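Long-range contact in uncharacterized protein (Helicobacter pylori, PDB 4O5J), which is the outer-membrane adhesin SabA, whose extracellular domain probably binds sialic acid-bearing carbohydrates: residues A162-L176 with N187-L199. Residues are numbered along the deposited sequence; the frame is centred on the assembly and turned at random.
Sequences AQTNSATKGNNLCAL and NPPNSTVSNALNL
The side-chain amides of Asn172 and Asn190 meet at a slant, their planes steeply inclined (77°). They flank a single parallel beta bridge between Leu173 and Ser191, which ties the loop after helix 146-163 to the lead-in of helix 193-209. Asn172 ND2 donates in its own amide plane to Asn190 OD1 (2.9 Å), approaching that oxygen from above its carbonyl plane. In return Asn190 N donates to Asn172 OD1 at 2.7 Å, from above the plane of the Asn172 carbonyl and off its lone pairs. CG of Asn172 stands anti to the backbone N (chi1 -163°), which swings the amide across to Asn190. Asn172 ND2 also donates to Ala161 O, so bonds at both its nitrogen and its oxygen fix how this buried amide is turned.

In the bridge, Ser191 N donates to Asn172 O, and Cys174 N to Ser191 O (2.9 Å). Beside it, Pro189 CB rests 3.4 Å from the carbonyl carbon of Asn172, and Cys174 SG, in a disulfide with Cys179, lies against the same ring. At the exposed end, the amides of Asn165 and Asn187 cross almost perpendicularly, joined by a weak bond from Asn165 ND2 to Asn187 OD1.

Thr192 is the N-cap of helix 193-209, its OG1 accepting from Asn195 N. One turn on from this cap, Ala196 CB meets Leu173 CD2 (3.7 Å), and the Leu173 side chain also touches Phe84 and Gln88 of helix 82-101. A water accepts from Val193 N and donates to Ala175 O, linking the segments 162-176 and 187-199 beyond the bridge. Ser191 OG sits 3.4 Å from Ala162 CB; it donates to Thr192 O and accepts from Asn195 ND2 at 3.0 Å, in the plane of that amide and almost straight (173°).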
ATOM      1  N   ALA A 162      14.564 -12.980  -2.674  1.00 38.60           N
ATOM      2  CA  ALA A 162      14.507 -11.846  -1.749  1.00 39.64           C
ATOM      3  C   ALA A 162      13.450 -12.098  -0.675  1.00 42.31           C
ATOM      4  O   ALA A 162      13.624 -11.755   0.485  1.00 43.59           O
ATOM      5  CB  ALA A 162      14.205 -10.561  -2.497  1.00 36.75           C
ATOM      6  N   GLN A 163      12.331 -12.701  -1.084  1.00 39.55           N
ATOM      7  CA  GLN A 163      11.227 -12.889  -0.151  1.00 37.88           C
ATOM      8  C   GLN A 163      11.437 -14.055   0.813  1.00 42.51           C
ATOM      9  O   GLN A 163      11.164 -13.951   2.012  1.00 45.22           O
ATOM     10  CB  GLN A 163       9.894 -13.102  -0.928  1.00 35.73           C
ATOM     11  CG  GLN A 163       8.755 -13.441   0.029  1.00 38.53           C
ATOM     12  CD  GLN A 163       7.458 -13.635  -0.713  1.00 48.30           C
ATOM     13  OE1 GLN A 163       7.375 -14.411  -1.678  1.00 67.00           O
ATOM     14  NE2 GLN A 163       6.423 -12.916  -0.276  1.00 49.39           N
ATOM     15  N   THR A 164      11.921 -15.166   0.290  1.00 41.88           N
ATOM     16  CA  THR A 164      11.945 -16.409   1.041  1.00 43.21           C
ATOM     17  C   THR A 164      13.332 -17.038   0.966  1.00 52.16           C
ATOM     18  O   THR A 164      13.908 -17.182  -0.123  1.00 49.32           O
ATOM     19  CB  THR A 164      10.905 -17.391   0.462  1.00 48.22           C
ATOM     20  OG1 THR A 164       9.605 -16.798   0.574  1.00 61.51           O
ATOM     21  CG2 THR A 164      10.892 -18.729   1.209  1.00 49.07           C
ATOM     22  N   ASN A 165      13.887 -17.370   2.127  1.00 52.68           N
ATOM     23  CA  ASN A 165      15.144 -18.086   2.174  1.00 57.56           C
ATOM     24  C   ASN A 165      14.924 -19.543   1.764  1.00 65.15           C
ATOM     25  O   ASN A 165      14.285 -20.304   2.470  1.00 66.86           O
ATOM     26  CB  ASN A 165      15.711 -18.009   3.560  1.00 56.21           C
ATOM     27  CG  ASN A 165      17.036 -18.690   3.682  1.00 70.93           C
ATOM     28  OD1 ASN A 165      17.138 -19.923   3.616  1.00 78.18           O
ATOM     29  ND2 ASN A 165      18.088 -17.888   3.861  1.00 78.62           N
ATOM     30  N   SER A 166      15.445 -19.926   0.603  1.00 73.86           N
ATOM     31  CA  SER A 166      15.258 -21.270   0.093  1.00 85.33           C
ATOM     32  C   SER A 166      15.767 -22.293   1.092  1.00 98.89           C
ATOM     33  O   SER A 166      15.117 -23.317   1.291  1.00101.15           O
ATOM     34  CB  SER A 166      16.026 -21.467  -1.199  1.00 92.61           C
ATOM     35  OG  SER A 166      17.411 -21.439  -0.912  1.00 97.18           O
ATOM     36  N   ALA A 167      16.932 -22.024   1.701  1.00102.75           N
ATOM     37  CA  ALA A 167      17.497 -22.929   2.706  1.00 96.91           C
ATOM     38  C   ALA A 167      16.530 -23.114   3.863  1.00 96.38           C
ATOM     39  O   ALA A 167      16.113 -24.218   4.129  1.00 94.25           O
ATOM     40  CB  ALA A 167      18.884 -22.478   3.205  1.00 90.77           C
ATOM     41  N   THR A 168      16.141 -22.050   4.546  1.00 97.55           N
ATOM     42  CA  THR A 168      15.299 -22.241   5.732  1.00 92.87           C
ATOM     43  C   THR A 168      13.829 -22.341   5.385  1.00 86.08           C
ATOM     44  O   THR A 168      13.036 -22.761   6.211  1.00 81.03           O
ATOM     45  CB  THR A 168      15.467 -21.111   6.762  1.00 87.89           C
ATOM     46  OG1 THR A 168      14.956 -19.895   6.197  1.00 86.19           O
ATOM     47  CG2 THR A 168      16.939 -20.953   7.164  1.00 97.22           C
ATOM     48  N   LYS A 169      13.470 -21.964   4.160  1.00 89.07           N
ATOM     49  CA  LYS A 169      12.069 -21.780   3.786  1.00 81.89           C
ATOM     50  C   LYS A 169      11.463 -20.626   4.638  1.00 75.10           C
ATOM     51  O   LYS A 169      10.275 -20.453   4.665  1.00 76.69           O
ATOM     52  CB  LYS A 169      11.263 -23.116   3.880  1.00 72.64           C
ATOM     53  N   GLY A 170      12.272 -19.815   5.324  1.00 74.83           N
ATOM     54  CA  GLY A 170      11.715 -18.725   6.149  1.00 59.59           C
ATOM     55  C   GLY A 170      11.764 -17.374   5.443  1.00 55.48           C
ATOM     56  O   GLY A 170      12.344 -17.246   4.346  1.00 59.09           O
ATOM     57  N   ASN A 171      11.169 -16.370   6.063  1.00 52.55           N
ATOM     58  CA  ASN A 171      11.180 -15.022   5.578  1.00 52.45           C
ATOM     59  C   ASN A 171      12.593 -14.498   5.342  1.00 53.55           C
ATOM     60  O   ASN A 171      13.418 -14.608   6.206  1.00 52.62           O
ATOM     61  CB  ASN A 171      10.469 -14.103   6.574  1.00 47.29           C
ATOM     62  CG  ASN A 171      10.662 -12.642   6.222  1.00 53.64           C
ATOM     63  OD1 ASN A 171      10.238 -12.153   5.159  1.00 56.07           O
ATOM     64  ND2 ASN A 171      11.312 -11.944   7.091  1.00 51.59           N
ATOM     65  N   ASN A 172      12.848 -13.922   4.170  1.00 51.31           N
ATOM     66  CA  ASN A 172      14.158 -13.354   3.870  1.00 49.00           C
ATOM     67  C   ASN A 172      14.151 -11.826   3.824  1.00 56.40           C
ATOM     68  O   ASN A 172      15.202 -11.218   3.575  1.00 52.24           O
ATOM     69  CB  ASN A 172      14.748 -13.924   2.571  1.00 52.25           C
ATOM     70  CG  ASN A 172      16.244 -13.678   2.467  1.00 54.90           C
ATOM     71  OD1 ASN A 172      16.941 -13.742   3.462  1.00 57.54           O
ATOM     72  ND2 ASN A 172      16.737 -13.381   1.273  1.00 46.71           N
ATOM     73  N   LEU A 173      12.985 -11.208   4.071  1.00 47.99           N
ATOM     74  CA  LEU A 173      12.887  -9.741   4.097  1.00 46.14           C
ATOM     75  C   LEU A 173      13.178  -9.127   5.464  1.00 48.60           C
ATOM     76  O   LEU A 173      12.602  -9.557   6.444  1.00 49.86           O
ATOM     77  CB  LEU A 173      11.525  -9.270   3.624  1.00 41.62           C
ATOM     78  CG  LEU A 173      11.191  -9.589   2.176  1.00 45.17           C
ATOM     79  CD1 LEU A 173       9.743  -9.251   1.960  1.00 49.71           C
ATOM     80  CD2 LEU A 173      12.059  -8.792   1.232  1.00 43.18           C
ATOM     81  N   CYS A 174      14.033  -8.098   5.524  1.00 45.73           N
ATOM     82  CA  CYS A 174      14.392  -7.405   6.791  1.00 49.63           C
ATOM     83  C   CYS A 174      13.378  -6.350   7.128  1.00 52.97           C
ATOM     84  O   CYS A 174      12.736  -5.825   6.216  1.00 49.60           O
ATOM     85  CB  CYS A 174      15.765  -6.693   6.650  1.00 54.30           C
ATOM     86  SG  CYS A 174      16.942  -7.890   6.082  1.00 75.29           S
ATOM     87  N   ALA A 175      13.279  -5.993   8.425  1.00 52.64           N
ATOM     88  CA  ALA A 175      12.518  -4.837   8.839  1.00 52.43           C
ATOM     89  C   ALA A 175      12.985  -3.592   8.066  1.00 47.92           C
ATOM     90  O   ALA A 175      14.041  -3.609   7.459  1.00 46.30           O
ATOM     91  CB  ALA A 175      12.634  -4.619  10.351  1.00 48.00           C
ATOM     92  N   LEU A 176      12.211  -2.511   8.109  1.00 48.90           N
ATOM     93  CA  LEU A 176      12.547  -1.316   7.371  1.00 45.38           C
ATOM     94  C   LEU A 176      13.869  -0.736   7.880  1.00 53.00           C
ATOM     95  O   LEU A 176      14.511   0.014   7.173  1.00 57.01           O
ATOM     96  CB  LEU A 176      11.452  -0.276   7.492  1.00 42.00           C
ATOM     97  CG  LEU A 176      10.382  -0.263   6.356  1.00 47.03           C
ATOM     98  CD1 LEU A 176       9.830  -1.640   6.073  1.00 46.50           C
ATOM     99  CD2 LEU A 176       9.240   0.728   6.643  1.00 49.15           C
ATOM    100  N   ASN A 187      21.820 -17.601   9.992  1.00136.08           N
ATOM    101  CA  ASN A 187      21.173 -17.546   8.655  1.00128.60           C
ATOM    102  C   ASN A 187      20.063 -16.409   8.472  1.00102.98           C
ATOM    103  O   ASN A 187      19.002 -16.647   7.875  1.00107.39           O
ATOM    104  CB  ASN A 187      20.653 -18.972   8.268  1.00118.10           C
ATOM    105  CG  ASN A 187      20.856 -19.319   6.788  1.00114.19           C
ATOM    106  OD1 ASN A 187      20.798 -18.474   5.894  1.00141.72           O
ATOM    107  ND2 ASN A 187      21.089 -20.569   6.533  1.00107.85           N
ATOM    108  N   PRO A 188      20.337 -15.158   9.005  1.00 94.64           N
ATOM    109  CA  PRO A 188      19.215 -14.155   9.122  1.00102.64           C
ATOM    110  C   PRO A 188      18.664 -13.702   7.769  1.00 97.58           C
ATOM    111  O   PRO A 188      19.268 -14.029   6.765  1.00110.36           O
ATOM    112  CB  PRO A 188      19.871 -12.958   9.886  1.00104.72           C
ATOM    113  CG  PRO A 188      21.317 -13.026   9.493  1.00108.52           C
ATOM    114  CD  PRO A 188      21.643 -14.518   9.261  1.00106.32           C
ATOM    115  N   PRO A 189      17.522 -12.976   7.726  1.00 85.80           N
ATOM    116  CA  PRO A 189      16.995 -12.442   6.431  1.00 78.04           C
ATOM    117  C   PRO A 189      18.024 -11.505   5.759  1.00 73.60           C
ATOM    118  O   PRO A 189      18.631 -10.702   6.460  1.00 64.08           O
ATOM    119  CB  PRO A 189      15.726 -11.663   6.856  1.00 68.33           C
ATOM    120  CG  PRO A 189      15.834 -11.507   8.323  1.00 67.81           C
ATOM    121  CD  PRO A 189      16.579 -12.713   8.823  1.00 79.10           C
ATOM    122  N   ASN A 190      18.254 -11.582   4.450  1.00 62.06           N
ATOM    123  CA  ASN A 190      19.346 -10.776   3.914  1.00 55.61           C
ATOM    124  C   ASN A 190      18.920  -9.885   2.746  1.00 53.08           C
ATOM    125  O   ASN A 190      19.743  -9.432   1.997  1.00 59.81           O
ATOM    126  CB  ASN A 190      20.579 -11.684   3.627  1.00 49.36           C
ATOM    127  CG  ASN A 190      20.298 -12.681   2.559  1.00 59.52           C
ATOM    128  OD1 ASN A 190      19.426 -12.490   1.719  1.00 55.66           O
ATOM    129  ND2 ASN A 190      21.035 -13.771   2.587  1.00 67.90           N
ATOM    130  N   SER A 191      17.622  -9.608   2.604  1.00 50.36           N
ATOM    131  CA  SER A 191      17.163  -8.661   1.570  1.00 44.77           C
ATOM    132  C   SER A 191      16.411  -7.508   2.180  1.00 47.41           C
ATOM    133  O   SER A 191      15.601  -7.717   3.070  1.00 50.65           O
ATOM    134  CB  SER A 191      16.313  -9.377   0.531  1.00 46.05           C
ATOM    135  OG  SER A 191      15.643  -8.446  -0.320  1.00 46.75           O
ATOM    136  N   THR A 192      16.705  -6.293   1.742  1.00 49.12           N
ATOM    137  CA  THR A 192      15.948  -5.140   2.212  1.00 46.75           C
ATOM    138  C   THR A 192      14.591  -5.137   1.467  1.00 46.89           C
ATOM    139  O   THR A 192      14.460  -5.774   0.379  1.00 48.85           O
ATOM    140  CB  THR A 192      16.645  -3.831   1.913  1.00 46.39           C
ATOM    141  OG1 THR A 192      16.757  -3.676   0.491  1.00 48.92           O
ATOM    142  CG2 THR A 192      18.083  -3.760   2.574  1.00 42.61           C
ATOM    143  N   VAL A 193      13.594  -4.441   2.031  1.00 43.42           N
ATOM    144  CA  VAL A 193      12.318  -4.318   1.323  1.00 39.83           C
ATOM    145  C   VAL A 193      12.534  -3.456   0.086  1.00 40.77           C
ATOM    146  O   VAL A 193      11.863  -3.666  -0.913  1.00 48.17           O
ATOM    147  CB  VAL A 193      11.185  -3.715   2.165  1.00 41.55           C
ATOM    148  CG1 VAL A 193      10.891  -4.550   3.390  1.00 42.10           C
ATOM    149  CG2 VAL A 193      11.602  -2.422   2.597  1.00 53.21           C
ATOM    150  N   SER A 194      13.487  -2.491   0.132  1.00 45.45           N
ATOM    151  CA  SER A 194      13.735  -1.662  -1.060  1.00 40.63           C
ATOM    152  C   SER A 194      14.272  -2.506  -2.190  1.00 42.73           C
ATOM    153  O   SER A 194      13.952  -2.278  -3.355  1.00 50.11           O
ATOM    154  CB  SER A 194      14.702  -0.559  -0.794  1.00 43.14           C
ATOM    155  OG  SER A 194      14.027   0.275   0.133  1.00 55.61           O
ATOM    156  N   ASN A 195      15.110  -3.479  -1.863  1.00 43.83           N
ATOM    157  CA  ASN A 195      15.669  -4.374  -2.905  1.00 40.65           C
ATOM    158  C   ASN A 195      14.517  -5.189  -3.521  1.00 39.90           C
ATOM    159  O   ASN A 195      14.411  -5.309  -4.726  1.00 42.61           O
ATOM    160  CB  ASN A 195      16.684  -5.320  -2.251  1.00 43.79           C
ATOM    161  CG  ASN A 195      17.191  -6.353  -3.200  1.00 50.29           C
ATOM    162  OD1 ASN A 195      17.660  -5.991  -4.260  1.00 54.30           O
ATOM    163  ND2 ASN A 195      17.041  -7.626  -2.883  1.00 48.17           N
ATOM    164  N   ALA A 196      13.630  -5.710  -2.682  1.00 34.94           N
ATOM    165  CA  ALA A 196      12.498  -6.512  -3.194  1.00 38.11           C
ATOM    166  C   ALA A 196      11.565  -5.621  -4.052  1.00 38.05           C
ATOM    167  O   ALA A 196      11.195  -6.019  -5.178  1.00 37.60           O
ATOM    168  CB  ALA A 196      11.765  -7.146  -2.037  1.00 38.67           C
ATOM    169  N   LEU A 197      11.217  -4.434  -3.557  1.00 36.45           N
ATOM    170  CA  LEU A 197      10.345  -3.529  -4.318  1.00 36.27           C
ATOM    171  C   LEU A 197      10.978  -3.179  -5.658  1.00 37.48           C
ATOM    172  O   LEU A 197      10.303  -3.113  -6.693  1.00 43.48           O
ATOM    173  CB  LEU A 197       9.988  -2.280  -3.544  1.00 37.58           C
ATOM    174  CG  LEU A 197       9.099  -2.610  -2.337  1.00 38.81           C
ATOM    175  CD1 LEU A 197       8.911  -1.377  -1.498  1.00 37.78           C
ATOM    176  CD2 LEU A 197       7.748  -3.164  -2.808  1.00 37.88           C
ATOM    177  N   ASN A 198      12.311  -2.968  -5.655  1.00 33.31           N
ATOM    178  CA  ASN A 198      12.996  -2.635  -6.888  1.00 31.77           C
ATOM    179  C   ASN A 198      12.953  -3.804  -7.921  1.00 36.14           C
ATOM    180  O   ASN A 198      12.758  -3.587  -9.100  1.00 37.33           O
ATOM    181  CB  ASN A 198      14.465  -2.278  -6.555  1.00 39.18           C
ATOM    182  CG  ASN A 198      15.254  -2.018  -7.816  1.00 50.97           C
ATOM    183  OD1 ASN A 198      16.006  -2.840  -8.243  1.00 74.60           O
ATOM    184  ND2 ASN A 198      15.018  -0.919  -8.439  1.00 65.33           N
ATOM    185  N   LEU A 199      13.143  -5.032  -7.452  1.00 31.39           N
ATOM    186  CA  LEU A 199      13.077  -6.166  -8.343  1.00 35.00           C
ATOM    187  C   LEU A 199      11.629  -6.293  -8.884  1.00 34.95           C
ATOM    188  O   LEU A 199      11.417  -6.524 -10.084  1.00 35.03           O
ATOM    189  CB  LEU A 199      13.515  -7.436  -7.618  1.00 32.29           C
ATOM    190  CG  LEU A 199      15.013  -7.526  -7.310  1.00 34.53           C
ATOM    191  CD1 LEU A 199      15.283  -8.654  -6.311  1.00 39.11           C
ATOM    192  CD2 LEU A 199      15.822  -7.718  -8.578  1.00 27.64           C
TER
HETATM  193  O   HOH W   1      14.440  -3.470   4.642  1.00 52.52           O